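Local atomic coordinates of extracellular ligand-binding receptor (Sphaerobacter thermophilus, PDB entry 4ZPJ), a protein that probably binds a small solute outside the cell membrane and hands it to an ABC transporter for uptake. Residues C397-L402 with Y407-V412. Sequence-based numbering, arbitrary orientation.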
# COMPACT_ATOMS: atom_id res chain seq x y z
N CYS A 397 6.60 0.32 -13.12
CA CYS A 397 7.89 0.89 -13.01
C CYS A 397 9.04 -0.08 -13.28
O CYS A 397 8.88 -1.31 -13.29
CB CYS A 397 8.06 1.41 -11.62
SG CYS A 397 7.00 2.82 -11.27
N ARG A 398 10.20 0.50 -13.51
CA ARG A 398 11.41 -0.25 -13.64
C ARG A 398 12.46 0.44 -12.81
O ARG A 398 12.54 1.70 -12.82
CB ARG A 398 11.86 -0.26 -15.09
CG ARG A 398 13.05 -1.18 -15.27
CD ARG A 398 13.35 -1.37 -16.76
NE ARG A 398 13.56 -0.10 -17.43
CZ ARG A 398 13.69 0.04 -18.75
NH1 ARG A 398 13.63 -1.03 -19.52
NH2 ARG A 398 13.89 1.26 -19.29
N VAL A 399 13.27 -0.38 -12.11
CA VAL A 399 14.40 0.12 -11.36
C VAL A 399 15.52 0.49 -12.28
O VAL A 399 16.00 -0.33 -13.05
CB VAL A 399 14.96 -0.93 -10.40
CG1 VAL A 399 16.16 -0.36 -9.67
CG2 VAL A 399 13.87 -1.36 -9.43
N GLU A 400 15.98 1.72 -12.14
CA GLU A 400 17.09 2.24 -12.93
C GLU A 400 18.07 2.89 -11.99
O GLU A 400 17.80 3.07 -10.80
CB GLU A 400 16.63 3.22 -13.98
CG GLU A 400 15.58 2.59 -14.88
CD GLU A 400 15.24 3.49 -16.04
OE1 GLU A 400 15.90 4.56 -16.19
OE2 GLU A 400 14.31 3.14 -16.79
N GLN A 401 19.27 3.09 -12.52
CA GLN A 401 20.33 3.82 -11.82
C GLN A 401 20.55 5.16 -12.52
O GLN A 401 20.78 5.20 -13.71
CB GLN A 401 21.63 3.06 -11.85
CG GLN A 401 22.64 3.69 -10.89
CD GLN A 401 23.84 2.78 -10.60
OE1 GLN A 401 24.32 2.05 -11.48
NE2 GLN A 401 24.32 2.82 -9.36
N LEU A 402 20.49 6.23 -11.73
CA LEU A 402 20.76 7.57 -12.16
C LEU A 402 22.27 7.89 -12.25
O LEU A 402 23.14 7.14 -11.78
CB LEU A 402 20.08 8.54 -11.22
CG LEU A 402 18.61 8.33 -10.98
CD1 LEU A 402 17.99 9.50 -10.26
CD2 LEU A 402 17.87 8.12 -12.29
N TYR A 407 19.50 4.80 -7.12
CA TYR A 407 18.58 3.83 -7.68
C TYR A 407 17.18 4.36 -7.63
O TYR A 407 16.80 4.93 -6.66
CB TYR A 407 18.66 2.51 -6.90
CG TYR A 407 19.97 1.83 -7.15
CD1 TYR A 407 20.18 1.16 -8.34
CD2 TYR A 407 21.00 1.87 -6.21
CE1 TYR A 407 21.37 0.52 -8.59
CE2 TYR A 407 22.23 1.21 -6.45
CZ TYR A 407 22.40 0.55 -7.64
OH TYR A 407 23.58 -0.10 -7.95
N ALA A 408 16.42 4.22 -8.71
CA ALA A 408 15.15 4.95 -8.84
C ALA A 408 14.14 4.02 -9.45
O ALA A 408 14.45 3.36 -10.40
CB ALA A 408 15.35 6.15 -9.80
N ASN A 409 12.90 4.03 -8.98
CA ASN A 409 11.80 3.40 -9.73
C ASN A 409 11.20 4.34 -10.77
O ASN A 409 10.58 5.34 -10.40
CB ASN A 409 10.69 2.96 -8.79
CG ASN A 409 11.05 1.70 -8.07
OD1 ASN A 409 11.12 0.63 -8.68
ND2 ASN A 409 11.26 1.80 -6.80
N ILE A 410 11.41 4.03 -12.04
CA ILE A 410 11.02 4.91 -13.13
C ILE A 410 9.72 4.40 -13.74
O ILE A 410 9.55 3.17 -13.99
CB ILE A 410 12.15 5.01 -14.17
CG1 ILE A 410 13.43 5.55 -13.51
CG2 ILE A 410 11.73 5.89 -15.37
CD1 ILE A 410 13.40 6.98 -13.02
N VAL A 411 8.79 5.31 -13.98
CA VAL A 411 7.48 4.93 -14.50
C VAL A 411 7.53 4.64 -15.99
O VAL A 411 7.96 5.48 -16.77
CB VAL A 411 6.44 6.01 -14.24
CG1 VAL A 411 5.10 5.64 -14.88
CG2 VAL A 411 6.25 6.20 -12.75
N VAL A 412 7.12 3.43 -16.39
CA VAL A 412 7.08 3.09 -17.83
C VAL A 412 5.67 3.11 -18.41
O VAL A 412 5.49 3.35 -19.62
CB VAL A 412 7.82 1.77 -18.19
CG1 VAL A 412 9.27 1.80 -17.73
CG2 VAL A 412 7.18 0.55 -17.60
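Glu-400 lays its extended chain across Ile-410 at about a right angle, its carboxylate carbon CD 3.7 Å from Ile-410 CG1. With CG anti to the carbonyl carbon (chi1 -56°), the chain spans the isoleucine and places OE2 beside Arg-398, whose NH2 meets it at 3.2 Å in a salt bridge. The carboxylate oxygen lies at the edge of the guanidinium, in its plane, while the arginine approaches from above the carboxylate plane. A leucine here would probably leave the Arg-398 guanidinium without its charged mate and freer to turn. Glutamate suits this partly exposed face because its methylenes pack and its end pairs.

The other face carries Gln-401, whose flat amide crosses the flat Tyr-407 ring obliquely with the planes only 18° apart; NE2 lies 3.4 Å from Tyr-407 CZ, yet this polar end still serves the turn by bonding to Gly-405 O. Further along, Val-399 CG2 touches Asn-409 OD1 at 3.5 Å, a buried oxygen with no polar partner in the model, whereas ND2 bonds to Val-288 O. Beta-branched Val-399, which suits an extended strand, also packs on Leu-293. The hydrogen-bonded pairs Arg-398/Ile-410 and Glu-400/Ala-408 alternate with the non-hydrogen-bonded pairs Cys-397/Val-411, Val-399/Asn-409 and Gln-401/Tyr-407, the ladder of an antiparallel beta hairpin, here joining strands 390-401 and 407-418 of a periplasmic-binding-protein fold.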